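Local coordinates for ribonucleoside-diphosphate reductase subunit beta (Streptococcus sanguinis, PDB 4N83), which binds a pair of manganese ions and, as the radical-generating subunit of a class Ib ribonucleotide reductase, probably supports the conversion of ribonucleotides to deoxyribonucleotides, at residues L64-Q69 / R189-H194; Q28-T33 / Q94-V99; K52-K57 / E237-T242. One frame throughout, in Å; residues are numbered along the deposited sequence.

Contact 1: residues L64-Q69 / R189-H194. With MN (manganese (II) ion), chain J; MN (manganese (II) ion), chain I.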
loop_
_atom_site.group_PDB
_atom_site.type_symbol
_atom_site.label_atom_id
_atom_site.label_comp_id
_atom_site.label_asym_id
_atom_site.label_seq_id
_atom_site.Cartn_x
_atom_site.Cartn_y
_atom_site.Cartn_z
ATOM N N LEU A 64 -9.892 2.491 -15.386
ATOM C CA LEU A 64 -9.422 3.875 -15.399
ATOM C C LEU A 64 -9.537 4.516 -14.015
ATOM O O LEU A 64 -8.661 5.278 -13.604
ATOM C CB LEU A 64 -10.227 4.695 -16.415
ATOM C CG LEU A 64 -9.721 6.102 -16.743
ATOM C CD1 LEU A 64 -8.461 6.041 -17.595
ATOM C CD2 LEU A 64 -10.803 6.901 -17.450
ATOM N N LEU A 65 -10.615 4.194 -13.304
ATOM C CA LEU A 65 -10.904 4.801 -12.005
ATOM C C LEU A 65 -10.223 4.092 -10.828
ATOM O O LEU A 65 -9.997 4.710 -9.788
ATOM C CB LEU A 65 -12.413 4.858 -11.779
ATOM C CG LEU A 65 -13.208 5.625 -12.841
ATOM C CD1 LEU A 65 -14.699 5.377 -12.673
ATOM C CD2 LEU A 65 -12.897 7.114 -12.787
ATOM N N ASP A 66 -9.912 2.805 -10.980
ATOM C CA ASP A 66 -9.081 2.098 -9.993
ATOM C C ASP A 66 -7.604 2.469 -10.159
ATOM O O ASP A 66 -6.829 2.377 -9.204
ATOM C CB ASP A 66 -9.269 0.574 -10.082
ATOM C CG ASP A 66 -10.362 0.060 -9.151
ATOM O OD1 ASP A 66 -10.299 0.338 -7.935
ATOM O OD2 ASP A 66 -11.277 -0.639 -9.634
ATOM N N THR A 67 -7.221 2.876 -11.370
ATOM C CA THR A 67 -5.890 3.434 -11.625
ATOM C C THR A 67 -5.797 4.839 -11.035
ATOM O O THR A 67 -4.783 5.207 -10.443
ATOM C CB THR A 67 -5.584 3.514 -13.135
ATOM O OG1 THR A 67 -5.850 2.247 -13.749
ATOM C CG2 THR A 67 -4.124 3.894 -13.376
ATOM N N LEU A 68 -6.862 5.618 -11.218
ATOM C CA LEU A 68 -6.963 6.965 -10.656
ATOM C C LEU A 68 -6.793 6.962 -9.137
ATOM O O LEU A 68 -6.123 7.835 -8.582
ATOM C CB LEU A 68 -8.318 7.583 -11.021
ATOM C CG LEU A 68 -8.661 8.955 -10.434
ATOM C CD1 LEU A 68 -7.700 10.016 -10.946
ATOM C CD2 LEU A 68 -10.098 9.324 -10.766
ATOM N N GLN A 69 -7.404 5.980 -8.480
ATOM C CA GLN A 69 -7.372 5.883 -7.020
ATOM C C GLN A 69 -6.009 5.441 -6.485
ATOM O O GLN A 69 -5.505 6.017 -5.518
ATOM C CB GLN A 69 -8.463 4.928 -6.519
ATOM C CG GLN A 69 -9.879 5.474 -6.635
ATOM C CD GLN A 69 -10.192 6.535 -5.596
ATOM O OE1 GLN A 69 -10.832 6.259 -4.582
ATOM N NE2 GLN A 69 -9.737 7.758 -5.842
ATOM N N ARG A 189 -16.454 -5.804 -1.738
ATOM C CA ARG A 189 -16.240 -6.061 -0.312
ATOM C C ARG A 189 -15.211 -5.096 0.279
ATOM O O ARG A 189 -15.387 -4.608 1.397
ATOM C CB ARG A 189 -15.789 -7.508 -0.078
ATOM C CG ARG A 189 -15.796 -7.927 1.386
ATOM C CD ARG A 189 -15.315 -9.357 1.570
ATOM N NE ARG A 189 -13.875 -9.499 1.353
ATOM C CZ ARG A 189 -13.209 -10.653 1.410
ATOM N NH1 ARG A 189 -13.842 -11.789 1.679
ATOM N NH2 ARG A 189 -11.898 -10.672 1.196
ATOM N N ASP A 190 -14.142 -4.831 -0.470
ATOM C CA ASP A 190 -13.117 -3.874 -0.045
ATOM C C ASP A 190 -13.632 -2.440 -0.089
ATOM O O ASP A 190 -13.420 -1.674 0.853
ATOM C CB ASP A 190 -11.858 -3.987 -0.917
ATOM C CG ASP A 190 -11.009 -5.198 -0.576
ATOM O OD1 ASP A 190 -11.018 -5.643 0.593
ATOM O OD2 ASP A 190 -10.316 -5.700 -1.485
ATOM N N GLU A 191 -14.303 -2.081 -1.181
ATOM C CA GLU A 191 -14.787 -0.711 -1.367
ATOM C C GLU A 191 -15.950 -0.362 -0.440
ATOM O O GLU A 191 -16.152 0.807 -0.113
ATOM C CB GLU A 191 -15.175 -0.456 -2.830
ATOM C CG GLU A 191 -14.009 -0.492 -3.813
ATOM C CD GLU A 191 -12.892 0.483 -3.470
ATOM O OE1 GLU A 191 -13.143 1.465 -2.741
ATOM O OE2 GLU A 191 -11.751 0.264 -3.926
ATOM N N SER A 192 -16.710 -1.369 -0.018
ATOM C CA SER A 192 -17.759 -1.168 0.981
ATOM C C SER A 192 -17.160 -0.692 2.306
ATOM O O SER A 192 -17.733 0.162 2.982
ATOM C CB SER A 192 -18.555 -2.458 1.193
ATOM O OG SER A 192 -19.607 -2.263 2.120
ATOM N N VAL A 193 -15.998 -1.243 2.658
ATOM C CA VAL A 193 -15.292 -0.875 3.888
ATOM C C VAL A 193 -14.543 0.455 3.735
ATOM O O VAL A 193 -14.436 1.221 4.696
ATOM C CB VAL A 193 -14.300 -1.980 4.323
ATOM C CG1 VAL A 193 -13.550 -1.572 5.587
ATOM C CG2 VAL A 193 -15.032 -3.297 4.547
ATOM N N HIS A 194 -14.021 0.724 2.537
ATOM C CA HIS A 194 -13.333 1.991 2.261
ATOM C C HIS A 194 -14.279 3.178 2.411
ATOM O O HIS A 194 -13.946 4.165 3.071
ATOM C CB HIS A 194 -12.725 2.003 0.853
ATOM C CG HIS A 194 -11.559 1.079 0.689
ATOM N ND1 HIS A 194 -11.208 0.532 -0.525
ATOM C CD2 HIS A 194 -10.671 0.596 1.589
ATOM C CE1 HIS A 194 -10.148 -0.241 -0.369
ATOM N NE2 HIS A 194 -9.802 -0.219 0.904
HETATM MN MN MN J . -11.268 0.530 -6.056
HETATM MN MN MN I . -11.443 3.070 -2.067
#

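Contact 2: residues Q28-T33 / Q94-V99. With MN (manganese (II) ion), chain J; MN (manganese (II) ion), chain I.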
loop_
_atom_site.group_PDB
_atom_site.type_symbol
_atom_site.label_atom_id
_atom_site.label_comp_id
_atom_site.label_asym_id
_atom_site.label_seq_id
_atom_site.Cartn_x
_atom_site.Cartn_y
_atom_site.Cartn_z
ATOM N N GLN A 28 -9.167 -9.051 4.749
ATOM C CA GLN A 28 -9.775 -9.064 3.415
ATOM C C GLN A 28 -8.741 -8.902 2.287
ATOM O O GLN A 28 -9.039 -8.303 1.253
ATOM C CB GLN A 28 -10.837 -7.961 3.304
ATOM C CG GLN A 28 -12.128 -8.245 4.053
ATOM C CD GLN A 28 -13.139 -7.118 3.925
ATOM O OE1 GLN A 28 -13.051 -6.286 3.017
ATOM N NE2 GLN A 28 -14.111 -7.088 4.830
ATOM N N PHE A 29 -7.536 -9.434 2.487
ATOM C CA PHE A 29 -6.489 -9.431 1.458
ATOM C C PHE A 29 -6.784 -10.507 0.410
ATOM O O PHE A 29 -7.252 -11.594 0.752
ATOM C CB PHE A 29 -5.118 -9.674 2.110
ATOM C CG PHE A 29 -3.998 -9.928 1.134
ATOM C CD1 PHE A 29 -3.123 -8.910 0.777
ATOM C CD2 PHE A 29 -3.798 -11.196 0.597
ATOM C CE1 PHE A 29 -2.083 -9.148 -0.110
ATOM C CE2 PHE A 29 -2.764 -11.437 -0.292
ATOM C CZ PHE A 29 -1.904 -10.412 -0.646
ATOM N N TRP A 30 -6.505 -10.205 -0.858
ATOM C CA TRP A 30 -6.708 -11.175 -1.942
ATOM C C TRP A 30 -5.902 -10.850 -3.201
ATOM O O TRP A 30 -5.406 -9.731 -3.365
ATOM C CB TRP A 30 -8.194 -11.278 -2.296
ATOM C CG TRP A 30 -8.794 -10.000 -2.799
ATOM C CD1 TRP A 30 -9.255 -8.962 -2.049
ATOM C CD2 TRP A 30 -9.008 -9.633 -4.166
ATOM N NE1 TRP A 30 -9.740 -7.966 -2.860
ATOM C CE2 TRP A 30 -9.600 -8.353 -4.167
ATOM C CE3 TRP A 30 -8.754 -10.261 -5.391
ATOM C CZ2 TRP A 30 -9.944 -7.687 -5.346
ATOM C CZ3 TRP A 30 -9.096 -9.598 -6.566
ATOM C CH2 TRP A 30 -9.686 -8.323 -6.532
ATOM N N LEU A 31 -5.786 -11.844 -4.080
ATOM C CA LEU A 31 -5.083 -11.698 -5.355
ATOM C C LEU A 31 -5.857 -12.344 -6.505
ATOM O O LEU A 31 -6.526 -13.362 -6.326
ATOM C CB LEU A 31 -3.682 -12.317 -5.272
ATOM C CG LEU A 31 -2.614 -11.527 -4.512
ATOM C CD1 LEU A 31 -1.367 -12.378 -4.320
ATOM C CD2 LEU A 31 -2.272 -10.231 -5.232
ATOM N N ASP A 32 -5.742 -11.743 -7.685
ATOM C CA ASP A 32 -6.402 -12.243 -8.895
ATOM C C ASP A 32 -5.830 -13.574 -9.393
ATOM O O ASP A 32 -6.506 -14.311 -10.112
ATOM C CB ASP A 32 -6.331 -11.197 -10.021
ATOM C CG ASP A 32 -4.923 -10.674 -10.259
ATOM O OD1 ASP A 32 -4.278 -11.114 -11.233
ATOM O OD2 ASP A 32 -4.458 -9.828 -9.465
ATOM N N THR A 33 -4.590 -13.874 -9.011
ATOM C CA THR A 33 -3.909 -15.096 -9.441
ATOM C C THR A 33 -4.473 -16.379 -8.811
ATOM O O THR A 33 -4.219 -17.475 -9.314
ATOM C CB THR A 33 -2.399 -15.017 -9.141
ATOM O OG1 THR A 33 -2.202 -14.586 -7.789
ATOM C CG2 THR A 33 -1.717 -14.036 -10.086
ATOM N N GLN A 94 -4.414 1.978 -0.489
ATOM C CA GLN A 94 -3.797 2.311 -1.774
ATOM C C GLN A 94 -3.263 1.086 -2.513
ATOM O O GLN A 94 -3.367 1.008 -3.741
ATOM C CB GLN A 94 -2.665 3.319 -1.587
ATOM C CG GLN A 94 -2.179 3.916 -2.896
ATOM C CD GLN A 94 -1.146 5.003 -2.698
ATOM O OE1 GLN A 94 -0.338 4.943 -1.770
ATOM N NE2 GLN A 94 -1.165 6.008 -3.572
ATOM N N PHE A 95 -2.683 0.146 -1.769
ATOM C CA PHE A 95 -2.206 -1.110 -2.351
ATOM C C PHE A 95 -3.361 -1.925 -2.936
ATOM O O PHE A 95 -3.263 -2.425 -4.057
ATOM C CB PHE A 95 -1.440 -1.941 -1.317
ATOM C CG PHE A 95 -1.328 -3.398 -1.671
ATOM C CD1 PHE A 95 -0.717 -3.797 -2.854
ATOM C CD2 PHE A 95 -1.835 -4.372 -0.823
ATOM C CE1 PHE A 95 -0.622 -5.138 -3.185
ATOM C CE2 PHE A 95 -1.738 -5.714 -1.146
ATOM C CZ PHE A 95 -1.130 -6.099 -2.328
ATOM N N MET A 96 -4.450 -2.052 -2.183
ATOM C CA MET A 96 -5.622 -2.796 -2.652
ATOM C C MET A 96 -6.281 -2.137 -3.866
ATOM O O MET A 96 -6.870 -2.827 -4.693
ATOM C CB MET A 96 -6.648 -2.982 -1.524
ATOM C CG MET A 96 -6.202 -3.915 -0.403
ATOM S SD MET A 96 -5.534 -5.500 -0.953
ATOM C CE MET A 96 -6.852 -6.088 -2.015
ATOM N N GLU A 97 -6.174 -0.813 -3.976
ATOM C CA GLU A 97 -6.677 -0.102 -5.155
ATOM C C GLU A 97 -5.882 -0.484 -6.410
ATOM O O GLU A 97 -6.436 -0.517 -7.509
ATOM C CB GLU A 97 -6.640 1.420 -4.951
ATOM C CG GLU A 97 -7.508 1.949 -3.810
ATOM C CD GLU A 97 -9.002 1.871 -4.076
ATOM O OE1 GLU A 97 -9.416 1.277 -5.094
ATOM O OE2 GLU A 97 -9.776 2.407 -3.252
ATOM N N SER A 98 -4.592 -0.771 -6.241
ATOM C CA SER A 98 -3.756 -1.274 -7.340
ATOM C C SER A 98 -4.114 -2.715 -7.710
ATOM O O SER A 98 -4.053 -3.088 -8.883
ATOM C CB SER A 98 -2.260 -1.178 -7.000
ATOM O OG SER A 98 -1.736 0.096 -7.333
ATOM N N VAL A 99 -4.476 -3.519 -6.710
ATOM C CA VAL A 99 -4.918 -4.896 -6.946
ATOM C C VAL A 99 -6.223 -4.891 -7.741
ATOM O O VAL A 99 -6.411 -5.719 -8.633
ATOM C CB VAL A 99 -5.112 -5.680 -5.627
ATOM C CG1 VAL A 99 -5.721 -7.053 -5.892
ATOM C CG2 VAL A 99 -3.786 -5.830 -4.895
HETATM MN MN MN J . -11.268 0.530 -6.056
HETATM MN MN MN I . -11.443 3.070 -2.067
#

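Contact 3: residues K52-K57 / E237-T242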
loop_
_atom_site.group_PDB
_atom_site.type_symbol
_atom_site.label_atom_id
_atom_site.label_comp_id
_atom_site.label_asym_id
_atom_site.label_seq_id
_atom_site.Cartn_x
_atom_site.Cartn_y
_atom_site.Cartn_z
ATOM N N LYS A 52 -20.970 -9.260 -25.385
ATOM C CA LYS A 52 -19.510 -9.350 -25.222
ATOM C C LYS A 52 -18.829 -7.980 -25.232
ATOM O O LYS A 52 -17.910 -7.735 -24.450
ATOM C CB LYS A 52 -18.881 -10.226 -26.314
ATOM C CG LYS A 52 -18.969 -11.721 -26.056
ATOM C CD LYS A 52 -18.164 -12.497 -27.086
ATOM C CE LYS A 52 -18.183 -13.990 -26.807
ATOM N NZ LYS A 52 -17.464 -14.756 -27.861
ATOM N N ASP A 53 -19.282 -7.098 -26.119
ATOM C CA ASP A 53 -18.685 -5.767 -26.263
ATOM C C ASP A 53 -18.969 -4.874 -25.051
ATOM O O ASP A 53 -18.170 -3.997 -24.726
ATOM C CB ASP A 53 -19.185 -5.091 -27.547
ATOM C CG ASP A 53 -18.252 -3.995 -28.033
ATOM O OD1 ASP A 53 -17.101 -4.312 -28.405
ATOM O OD2 ASP A 53 -18.674 -2.821 -28.061
ATOM N N LEU A 54 -20.102 -5.101 -24.388
ATOM C CA LEU A 54 -20.470 -4.335 -23.196
ATOM C C LEU A 54 -19.575 -4.659 -21.998
ATOM O O LEU A 54 -19.292 -3.782 -21.181
ATOM C CB LEU A 54 -21.935 -4.592 -22.829
ATOM C CG LEU A 54 -22.477 -3.899 -21.575
ATOM C CD1 LEU A 54 -22.309 -2.390 -21.660
ATOM C CD2 LEU A 54 -23.938 -4.266 -21.365
ATOM N N VAL A 55 -19.139 -5.913 -21.896
ATOM C CA VAL A 55 -18.339 -6.375 -20.756
ATOM C C VAL A 55 -16.962 -5.703 -20.704
ATOM O O VAL A 55 -16.529 -5.254 -19.640
ATOM C CB VAL A 55 -18.191 -7.918 -20.766
ATOM C CG1 VAL A 55 -17.161 -8.384 -19.747
ATOM C CG2 VAL A 55 -19.537 -8.572 -20.487
ATOM N N GLY A 56 -16.284 -5.637 -21.847
ATOM C CA GLY A 56 -14.962 -5.011 -21.930
ATOM C C GLY A 56 -14.985 -3.513 -21.677
ATOM O O GLY A 56 -14.084 -2.972 -21.033
ATOM N N LYS A 57 -16.018 -2.845 -22.187
ATOM C CA LYS A 57 -16.200 -1.406 -21.983
ATOM C C LYS A 57 -16.492 -1.062 -20.520
ATOM O O LYS A 57 -16.141 0.022 -20.048
ATOM C CB LYS A 57 -17.336 -0.881 -22.868
ATOM C CG LYS A 57 -17.003 -0.840 -24.352
ATOM C CD LYS A 57 -18.141 -0.228 -25.155
ATOM C CE LYS A 57 -17.710 0.103 -26.573
ATOM N NZ LYS A 57 -18.822 0.697 -27.364
ATOM N N GLU A 237 -26.458 5.523 -20.885
ATOM C CA GLU A 237 -27.118 5.477 -22.193
ATOM C C GLU A 237 -26.132 5.188 -23.331
ATOM O O GLU A 237 -26.516 4.634 -24.362
ATOM C CB GLU A 237 -27.873 6.785 -22.461
ATOM C CG GLU A 237 -29.120 6.953 -21.604
ATOM C CD GLU A 237 -29.776 8.313 -21.758
ATOM O OE1 GLU A 237 -29.901 8.793 -22.904
ATOM O OE2 GLU A 237 -30.184 8.894 -20.730
ATOM N N SER A 238 -24.866 5.556 -23.135
ATOM C CA SER A 238 -23.809 5.269 -24.109
ATOM C C SER A 238 -23.482 3.773 -24.214
ATOM O O SER A 238 -22.943 3.330 -25.230
ATOM C CB SER A 238 -22.537 6.051 -23.761
ATOM O OG SER A 238 -21.476 5.738 -24.647
ATOM N N LEU A 239 -23.803 3.007 -23.171
ATOM C CA LEU A 239 -23.511 1.573 -23.131
ATOM C C LEU A 239 -24.763 0.695 -23.210
ATOM O O LEU A 239 -24.849 -0.193 -24.058
ATOM C CB LEU A 239 -22.750 1.229 -21.847
ATOM C CG LEU A 239 -21.324 1.764 -21.691
ATOM C CD1 LEU A 239 -20.751 1.317 -20.354
ATOM C CD2 LEU A 239 -20.436 1.309 -22.840
ATOM N N TYR A 240 -25.726 0.955 -22.329
ATOM C CA TYR A 240 -26.818 0.007 -22.053
ATOM C C TYR A 240 -28.079 0.132 -22.929
ATOM O O TYR A 240 -29.050 -0.593 -22.706
ATOM C CB TYR A 240 -27.220 0.111 -20.573
ATOM C CG TYR A 240 -26.152 -0.361 -19.607
ATOM C CD1 TYR A 240 -25.251 0.536 -19.036
ATOM C CD2 TYR A 240 -26.047 -1.705 -19.260
ATOM C CE1 TYR A 240 -24.276 0.107 -18.150
ATOM C CE2 TYR A 240 -25.073 -2.144 -18.375
ATOM C CZ TYR A 240 -24.192 -1.235 -17.822
ATOM O OH TYR A 240 -23.226 -1.667 -16.943
ATOM N N ASP A 241 -28.073 1.028 -23.916
ATOM C CA ASP A 241 -29.262 1.239 -24.757
ATOM C C ASP A 241 -29.530 0.093 -25.737
ATOM O O ASP A 241 -30.687 -0.242 -25.992
ATOM C CB ASP A 241 -29.185 2.576 -25.513
ATOM C CG ASP A 241 -29.891 3.710 -24.779
ATOM O OD1 ASP A 241 -30.985 3.483 -24.218
ATOM O OD2 ASP A 241 -29.359 4.840 -24.777
ATOM N N THR A 242 -28.469 -0.500 -26.280
ATOM C CA THR A 242 -28.606 -1.605 -27.234
ATOM C C THR A 242 -29.104 -2.882 -26.553
ATOM O O THR A 242 -30.088 -3.481 -26.991
ATOM C CB THR A 242 -27.279 -1.900 -27.957
ATOM O OG1 THR A 242 -26.224 -2.036 -26.999
ATOM C CG2 THR A 242 -26.943 -0.780 -28.930
#

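Contact 1: residues L64-Q69 / R189-H194
Asp66 and Glu191 face each other across a manganese ion in the dinuclear metal site at the centre of the ferritin-like helical bundle. Helix 49-78 supplies the aspartate and helix 178-206 the glutamate. The helices themselves stand well apart, with the CA atoms of Asp66 and Glu191 10.7 Å from each other, so the link between the two segments runs through metal rather than through packed side chains. OD1 of Asp66 binds the chain J manganese at 2.1 Å, and OE2 of Glu191 binds the same ion at 2.2 Å from almost the other side, the OD1-Mn-OE2 angle being about 161°. The ion holds these two carboxylate oxygens 4.3 Å apart and probably offsets their like charges.

The two acids use their oxygens differently. Asp66 is a one-oxygen ligand: its OD2 is turned from the metal and hydrogen-bonded to Tyr104, the predicted active-site residue, so a single carboxylate joins tyrosine and manganese. Glu191 is a bridge. Its chain bends at chi2 (-56°), which lays the carboxylate between the ions, and OE1 binds the chain I manganese at 2.4 Å. Glu97 and Glu157 contribute to both ions, and His100 completes the set at the chain J ion.

His194, one turn after Glu191, belongs to the chain I site, but its ND1 lies 3.0 Å from that manganese, too far for a normal coordinate bond. The carbonyl oxygen of Asp190 sits over one face of the imidazole, offset toward its rim. As modelled, ND1 is instead placed to hydrogen-bond OE1 of Glu191 at 3.1 Å, and one nitrogen would not serve both roles at once; OE1 lies in the imidazole plane, whereas ND1 meets it from 62° out of the carboxylate plane.

Contact 2: residues Q28-T33 / Q94-V99
Phe29 and Phe95 begin the aromatic part of this buried contact between the loop after helix 16-27 and helix 84-111. CE1 of Phe29 comes to 3.6 Å from CE2 of Phe95, at the edge of the Phe95 ring and near its plane, whereas CE2 of Phe95 approaches the Phe29 ring obliquely. Phe29 also stacks on Phe29 of the second subunit, which places this corner at the dimer interface.

A CH-pi contact follows: CG1 of Val99 stands over the six-membered ring of Trp30, 4.1 Å from its centroid and 7° off the ring normal. Trp30 has CG between its backbone N and carbonyl carbon (chi1 62°), which turns the indole so that one face meets Val99.

Met96 meets both aromatic residues. Bent at chi2 and chi3, it brings its methyl CE to 3.5 Å from NE1 of Trp30; its sulfur SD makes an oblique Met-aromatic contact with Phe29, 5.5 Å from the ring centroid.

Two polar groups tie the contact to the metal site: Glu97 bridges both manganese ions, and the indole N-H of Trp30 is probably hydrogen-bonded to Asp190. A tryptophan so placed beside the metal ligand His100 is consistent with the radical-transfer pathway of ribonucleotide reductase small subunits.

Contact 3: residues K52-K57 / E237-T242
The phenol ring of Tyr240 takes Leu54 on one face, where CD1 of Leu54 lies 4.3 Å above the ring plane, displaced toward the rim. This is helix-helix packing in the ferritin-like helical bundle of the small subunit: helix 49-78, which farther along carries the metal ligand Asp66, is joined here to helix 211-240 by apolar groups. CD2 of Leu54 lies on the same side of the ring plane, past the rim, 3.8 Å from CE2 of Tyr240, and the two side chains cross at about a right angle. Trp245 touches both Leu54 and Tyr240.

Leu54 also reaches the base of the Leu239 side chain. CD1 of Leu54 approaches CB of Leu239 to 3.7 Å because chi1 (178°) swings CG opposite the backbone N. One branched side chain therefore spans two successive residues of the facing segment. The CA atoms of Leu54 and Leu239 are 6.6 Å apart, the closest CA pair of the two segments.

Leu239 returns the contact one turn along helix 49-78. Its CD2 rests on the aliphatic part of Lys57, 3.6 Å from CD of Lys57 and 3.8 Å from CB of the same residue. The lysine chain is extended beyond CG and passes obliquely across the leucine, carrying its ammonium past the apolar patch to a cation-pi contact with Trp123.

At the polar ends, the hydroxyl of Tyr240 is hydrogen-bonded to Thr167 on helix 162-173. Lys57 has a further partner within its own helix: its NZ lies 3.6 Å from OD2 of Asp53, a rather long salt bridge.

Contacts 1 and 2 are two sides of one metal site: their centres are about 10 Å apart and both reach the two manganese ions, which are separated by 4.7 Å. Glu97 from contact 2 and Glu191 from contact 1 bridge the same ions. A second tie is the probable 2.7 Å hydrogen bond between OD2 of Asp190 and NE1 of Trp30, leading from the surroundings of the metals toward the loop. Contact 3 shares helix 49-78 with contact 1, but its centre is about 22 Å away and about 26 Å from that of contact 2. It packs the bundle at a distance from the metals, the side chain of Lys57 lying about 11 Å from that of Tyr104.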